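Local coordinates for protein superoxide dismutase [Mn/Fe] (Aeropyrum pernix, PDB 3AK2) that catalyses the dismutation of superoxide as a cambialistic enzyme, working with manganese or iron and holding manganese here, at residues Pro10-Tyr16 / Met28-Gln33; Val132-Pro137 / Gly157-Ile161. All coordinates share one frame; numbering follows the deposited sequence.

How the interactions relate
From the N terminus the chain first runs as a loop, and interaction 1 folds Pro10-Tyr16 back onto Met28-Gln33 in helix 25-54, closing a short connection of 11 residues within the alpha-hairpin domain. Interaction 2 opens only after that contact has closed: it pairs strand 129-136 with strand 159-165 in the C-terminal domain, and the 19 residues in between include strand 141-148. The two follow in series, neither nesting nor crossing. The centres of interactions 1 and 2 are about 24 Å apart. They lie on opposite sides of the chain's centre, nearest atoms about 12 Å apart. The manganese relates them: His31 comes from the helix of interaction 1, Asp165 from the strand that begins in interaction 2.

Interaction 1. Residues Pro10-Tyr16 / Met28-Gln33; sequences PPLPYNY and MKLHHQ. With MN (manganese (II) ion), chain E; EDO (1,2-ethanediol), chain G.
Both ring nitrogens of His32 are tied to the same loop: NE2 donates to Pro10 O at 2.7 Å, and ND1 shares a hydrogen bond with Tyr16 OH at 2.8 Å. The first bond is nearly straight (174° at the hydrogen) and lies in both the carbonyl plane and the imidazole plane. Two partners at the ring edge fix the rotation of the imidazole, which reaches the loop because its CG stands anti to the backbone N (chi1 -178°). Leu12 covers one face, with CG 4.0 Å from the His32 ring centroid and almost over its centre.

The Tyr16 ring meets that of His32 rim to rim, their planes 52° apart. One Tyr16 face rests on the helix backbone, Lys29 CA being 3.8 Å from its centroid; the opposite face carries C2 of an ethanediol, probably from the crystallisation liquor, whose O1 accepts a bond from Leu12 N. Alongside, Lys29 NZ bonds Gln33 OE1 (2.8 Å), approaching from above the amide plane. Met28 CE touches the edge of the Tyr14 ring at CE1 (3.8 Å), while Tyr14 OH is held by Trp83 O.

His31, next to the clamped histidine, binds manganese through NE2 at 2.2 Å. With His79, Asp165, His169 and a water, it forms the five-coordinate metal site characteristic of iron/manganese superoxide dismutases.

Interaction 2. Residues Val132-Pro137 / Gly157-Ile161; sequences VLAFDP and GLVPI
Ala134 and Phe135 pair with Pro160 and Val159 as antiparallel strands, joining the central strand 129-136 to the edge strand 159-165 of the three-stranded sheet in the C-terminal domain of this superoxide dismutase family. Phe135 and Val159 form the hydrogen-bonded pair: Phe135 N reaches Val159 O at 2.8 Å, and Val159 N reaches Phe135 O at 2.9 Å. Ala134 faces Pro160 in a non-hydrogen-bonded pair, a position that asks no N-H of the proline.

On the face holding Ala134 and Pro160, Ala134 CB also meets Leu158 CB. Val132 and Pro160 lie side by side there: with CG1 anti to the backbone N (chi1 178°), that branch of Val132 runs alongside the proline, Val132 CG1 being 3.9 Å from Pro160 CB. The other face holds Phe135 and Val159. Only the root of the Phe135 side chain stays by Val159, since its ring leads away to pack on Leu199, Ala202 and Leu203 of helix 192-205.

At the far end Leu158 lays CD2 against Asp136 CB at 3.7 Å, whereas the Asp136 carboxylate bonds Tyr7 and Tyr73 of the third subunit. Pro137 sets CD 3.3 Å from Gly157 O, and its ring also touches Tyr210 of the same chain. Cutting Pro137 back to an alanine removes CG and CD, which would probably uncover Gly157 O and open a gap beside that tyrosine.

Where the edge strand turns its corner, Ile161 N bonds Leu133 O at 2.8 Å. Ile161 CG1, placed between backbone N and carbonyl carbon (chi1 64°), lies 3.5 Å from that same Leu133 O.

Interaction 1. Residues Pro10-Tyr16 / Met28-Gln33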
loop_
_atom_site.group_PDB
_atom_site.type_symbol
_atom_site.label_atom_id
_atom_site.label_comp_id
_atom_site.label_asym_id
_atom_site.label_seq_id
_atom_site.Cartn_x
_atom_site.Cartn_y
_atom_site.Cartn_z
ATOM N N PRO A 10 16.526 -21.540 5.979
ATOM C CA PRO A 10 17.563 -21.877 6.951
ATOM C C PRO A 10 16.970 -22.650 8.126
ATOM O O PRO A 10 15.781 -22.499 8.420
ATOM C CB PRO A 10 18.054 -20.507 7.421
ATOM C CG PRO A 10 16.861 -19.625 7.291
ATOM C CD PRO A 10 16.128 -20.120 6.064
ATOM N N PRO A 11 17.788 -23.477 8.803
ATOM C CA PRO A 11 17.303 -24.049 10.056
ATOM C C PRO A 11 17.241 -22.953 11.111
ATOM O O PRO A 11 17.892 -21.914 10.954
ATOM C CB PRO A 11 18.397 -25.057 10.422
ATOM C CG PRO A 11 19.634 -24.501 9.795
ATOM C CD PRO A 11 19.167 -23.901 8.497
ATOM N N LEU A 12 16.464 -23.173 12.166
ATOM C CA LEU A 12 16.512 -22.286 13.324
ATOM C C LEU A 12 17.843 -22.474 14.057
ATOM O O LEU A 12 18.474 -23.525 13.931
ATOM C CB LEU A 12 15.342 -22.554 14.274
ATOM C CG LEU A 12 13.925 -22.333 13.748
ATOM C CD1 LEU A 12 12.932 -22.539 14.866
ATOM C CD2 LEU A 12 13.767 -20.949 13.146
ATOM N N PRO A 13 18.285 -21.449 14.809
ATOM C CA PRO A 13 19.497 -21.578 15.628
ATOM C C PRO A 13 19.288 -22.370 16.925
ATOM O O PRO A 13 20.226 -22.528 17.706
ATOM C CB PRO A 13 19.854 -20.119 15.962
ATOM C CG PRO A 13 18.911 -19.256 15.152
ATOM C CD PRO A 13 17.710 -20.097 14.910
ATOM N N TYR A 14 18.068 -22.855 17.140
ATOM C CA TYR A 14 17.660 -23.517 18.384
ATOM C C TYR A 14 16.459 -24.391 18.050
ATOM O O TYR A 14 15.888 -24.275 16.959
ATOM C CB TYR A 14 17.282 -22.474 19.451
ATOM C CG TYR A 14 16.606 -21.261 18.849
ATOM C CD1 TYR A 14 15.291 -21.334 18.382
ATOM C CD2 TYR A 14 17.290 -20.059 18.704
ATOM C CE1 TYR A 14 14.673 -20.235 17.796
ATOM C CE2 TYR A 14 16.679 -18.950 18.122
ATOM C CZ TYR A 14 15.373 -19.050 17.670
ATOM O OH TYR A 14 14.761 -17.965 17.084
ATOM N N ASN A 15 16.075 -25.268 18.974
ATOM C CA ASN A 15 14.906 -26.121 18.785
ATOM C C ASN A 15 13.597 -25.333 18.865
ATOM O O ASN A 15 13.570 -24.212 19.378
ATOM C CB ASN A 15 14.912 -27.273 19.799
ATOM C CG ASN A 15 15.900 -28.384 19.438
ATOM O OD1 ASN A 15 16.164 -29.274 20.255
ATOM N ND2 ASN A 15 16.437 -28.347 18.227
ATOM N N TYR A 16 12.513 -25.925 18.363
ATOM C CA TYR A 16 11.217 -25.245 18.318
ATOM C C TYR A 16 10.680 -24.822 19.689
ATOM O O TYR A 16 9.979 -23.815 19.793
ATOM C CB TYR A 16 10.175 -26.082 17.568
ATOM C CG TYR A 16 10.431 -26.211 16.078
ATOM C CD1 TYR A 16 10.578 -25.079 15.273
ATOM C CD2 TYR A 16 10.511 -27.462 15.470
ATOM C CE1 TYR A 16 10.811 -25.195 13.901
ATOM C CE2 TYR A 16 10.740 -27.586 14.097
ATOM C CZ TYR A 16 10.886 -26.448 13.322
ATOM O OH TYR A 16 11.118 -26.562 11.971
ATOM N N MET A 28 6.481 -21.609 16.935
ATOM C CA MET A 28 7.792 -21.671 16.304
ATOM C C MET A 28 7.806 -22.663 15.146
ATOM O O MET A 28 8.359 -22.373 14.082
ATOM C CB MET A 28 8.877 -22.023 17.320
ATOM C CG MET A 28 9.073 -21.002 18.435
ATOM S SD MET A 28 9.456 -19.335 17.862
ATOM C CE MET A 28 11.002 -19.585 16.990
ATOM N N LYS A 29 7.180 -23.823 15.347
ATOM C CA LYS A 29 7.142 -24.867 14.324
ATOM C C LYS A 29 6.345 -24.452 13.085
ATOM O O LYS A 29 6.845 -24.547 11.965
ATOM C CB LYS A 29 6.609 -26.182 14.904
ATOM C CG LYS A 29 6.722 -27.365 13.956
ATOM C CD LYS A 29 6.456 -28.679 14.674
ATOM C CE LYS A 29 6.738 -29.869 13.772
ATOM N NZ LYS A 29 8.192 -30.018 13.483
ATOM N N LEU A 30 5.111 -23.994 13.279
ATOM C CA LEU A 30 4.297 -23.527 12.157
ATOM C C LEU A 30 4.950 -22.340 11.465
ATOM O O LEU A 30 4.941 -22.239 10.242
ATOM C CB LEU A 30 2.899 -23.125 12.626
ATOM C CG LEU A 30 1.970 -24.231 13.125
ATOM C CD1 LEU A 30 0.789 -23.615 13.850
ATOM C CD2 LEU A 30 1.489 -25.098 11.969
ATOM N N HIS A 31 5.513 -21.441 12.258
ATOM C CA HIS A 31 6.068 -20.203 11.736
ATOM C C HIS A 31 7.215 -20.492 10.774
ATOM O O HIS A 31 7.329 -19.879 9.708
ATOM C CB HIS A 31 6.558 -19.344 12.892
ATOM C CG HIS A 31 6.673 -17.892 12.558
ATOM N ND1 HIS A 31 6.989 -16.938 13.500
ATOM C CD2 HIS A 31 6.500 -17.228 11.391
ATOM C CE1 HIS A 31 7.021 -15.750 12.924
ATOM N NE2 HIS A 31 6.719 -15.897 11.645
ATOM N N HIS A 32 8.048 -21.449 11.161
ATOM C CA HIS A 32 9.216 -21.827 10.395
ATOM C C HIS A 32 8.837 -22.724 9.221
ATOM O O HIS A 32 9.171 -22.427 8.069
ATOM C CB HIS A 32 10.198 -22.540 11.325
ATOM C CG HIS A 32 11.478 -22.949 10.673
ATOM N ND1 HIS A 32 11.911 -24.257 10.647
ATOM C CD2 HIS A 32 12.427 -22.224 10.034
ATOM C CE1 HIS A 32 13.071 -24.319 10.020
ATOM N NE2 HIS A 32 13.406 -23.101 9.639
ATOM N N GLN A 33 8.131 -23.813 9.522
ATOM C CA GLN A 33 7.840 -24.858 8.537
ATOM C C GLN A 33 6.775 -24.477 7.525
ATOM O O GLN A 33 6.803 -24.952 6.388
ATOM C CB GLN A 33 7.435 -26.166 9.229
ATOM C CG GLN A 33 8.536 -26.766 10.088
ATOM C CD GLN A 33 8.203 -28.148 10.629
ATOM O OE1 GLN A 33 9.090 -28.864 11.098
ATOM N NE2 GLN A 33 6.931 -28.524 10.577
HETATM MN MN MN E . 6.141 -14.297 10.264
HETATM C C1 EDO G . 14.220 -26.150 13.140
HETATM O O1 EDO G . 15.493 -25.823 12.585
HETATM C C2 EDO G . 14.359 -26.423 14.630
HETATM O O2 EDO G . 14.878 -27.744 14.809
HETATM O O HOH W 1 5.643 -12.550 9.172
#

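Interaction 2. Residues Val132-Pro137 / Gly157-Ile161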
loop_
_atom_site.group_PDB
_atom_site.type_symbol
_atom_site.label_atom_id
_atom_site.label_comp_id
_atom_site.label_asym_id
_atom_site.label_seq_id
_atom_site.Cartn_x
_atom_site.Cartn_y
_atom_site.Cartn_z
ATOM N N VAL A 132 11.083 -2.542 13.384
ATOM C CA VAL A 132 12.444 -2.636 12.855
ATOM C C VAL A 132 13.387 -1.607 13.468
ATOM O O VAL A 132 13.094 -0.411 13.477
ATOM C CB VAL A 132 12.457 -2.486 11.302
ATOM C CG1 VAL A 132 13.885 -2.529 10.751
ATOM C CG2 VAL A 132 11.590 -3.560 10.635
ATOM N N LEU A 133 14.509 -2.097 13.992
ATOM C CA LEU A 133 15.643 -1.249 14.321
ATOM C C LEU A 133 16.662 -1.415 13.204
ATOM O O LEU A 133 17.130 -2.528 12.941
ATOM C CB LEU A 133 16.259 -1.652 15.668
ATOM C CG LEU A 133 17.535 -0.910 16.085
ATOM C CD1 LEU A 133 17.251 0.557 16.351
ATOM C CD2 LEU A 133 18.157 -1.559 17.315
ATOM N N ALA A 134 17.006 -0.305 12.559
ATOM C CA ALA A 134 17.878 -0.335 11.401
ATOM C C ALA A 134 19.077 0.580 11.570
ATOM O O ALA A 134 19.036 1.543 12.338
ATOM C CB ALA A 134 17.100 0.043 10.137
ATOM N N PHE A 135 20.139 0.250 10.845
ATOM C CA PHE A 135 21.307 1.102 10.711
ATOM C C PHE A 135 21.187 1.916 9.427
ATOM O O PHE A 135 21.012 1.361 8.342
ATOM C CB PHE A 135 22.580 0.253 10.684
ATOM C CG PHE A 135 23.853 1.052 10.651
ATOM C CD1 PHE A 135 24.410 1.535 11.828
ATOM C CD2 PHE A 135 24.505 1.304 9.447
ATOM C CE1 PHE A 135 25.599 2.261 11.808
ATOM C CE2 PHE A 135 25.692 2.030 9.421
ATOM C CZ PHE A 135 26.237 2.503 10.606
ATOM N N ASP A 136 21.276 3.234 9.560
ATOM C CA ASP A 136 21.185 4.151 8.430
ATOM C C ASP A 136 22.571 4.415 7.835
ATOM O O ASP A 136 23.401 5.045 8.484
ATOM C CB ASP A 136 20.530 5.459 8.895
ATOM C CG ASP A 136 20.513 6.533 7.823
ATOM O OD1 ASP A 136 20.215 7.693 8.181
ATOM O OD2 ASP A 136 20.788 6.234 6.644
ATOM N N PRO A 137 22.822 3.959 6.591
ATOM C CA PRO A 137 24.143 4.169 5.985
ATOM C C PRO A 137 24.479 5.640 5.735
ATOM O O PRO A 137 25.654 5.983 5.646
ATOM C CB PRO A 137 24.044 3.418 4.653
ATOM C CG PRO A 137 22.582 3.383 4.343
ATOM C CD PRO A 137 21.913 3.238 5.680
ATOM N N GLY A 157 18.490 1.332 1.633
ATOM C CA GLY A 157 19.566 1.808 2.503
ATOM C C GLY A 157 19.563 1.241 3.906
ATOM O O GLY A 157 20.494 0.542 4.304
ATOM N N LEU A 158 18.509 1.546 4.656
ATOM C CA LEU A 158 18.379 1.084 6.037
ATOM C C LEU A 158 18.616 -0.412 6.160
ATOM O O LEU A 158 18.007 -1.207 5.445
ATOM C CB LEU A 158 16.999 1.435 6.589
ATOM C CG LEU A 158 16.605 2.911 6.601
ATOM C CD1 LEU A 158 15.218 3.063 7.200
ATOM C CD2 LEU A 158 17.609 3.765 7.358
ATOM N N VAL A 159 19.512 -0.782 7.069
ATOM C CA VAL A 159 19.884 -2.174 7.283
ATOM C C VAL A 159 19.240 -2.664 8.576
ATOM O O VAL A 159 19.661 -2.241 9.653
ATOM C CB VAL A 159 21.417 -2.321 7.416
ATOM C CG1 VAL A 159 21.801 -3.779 7.671
ATOM C CG2 VAL A 159 22.125 -1.773 6.180
ATOM N N PRO A 160 18.220 -3.544 8.493
ATOM C CA PRO A 160 17.638 -4.076 9.729
ATOM C C PRO A 160 18.660 -4.865 10.541
ATOM O O PRO A 160 19.320 -5.761 10.007
ATOM C CB PRO A 160 16.515 -5.000 9.228
ATOM C CG PRO A 160 16.210 -4.524 7.852
ATOM C CD PRO A 160 17.539 -4.079 7.301
ATOM N N ILE A 161 18.808 -4.504 11.814
ATOM C CA ILE A 161 19.682 -5.254 12.722
ATOM C C ILE A 161 18.908 -5.985 13.822
ATOM O O ILE A 161 19.414 -6.947 14.411
ATOM C CB ILE A 161 20.831 -4.386 13.316
ATOM C CG1 ILE A 161 20.294 -3.259 14.212
ATOM C CG2 ILE A 161 21.721 -3.849 12.193
ATOM C CD1 ILE A 161 21.370 -2.558 15.048
#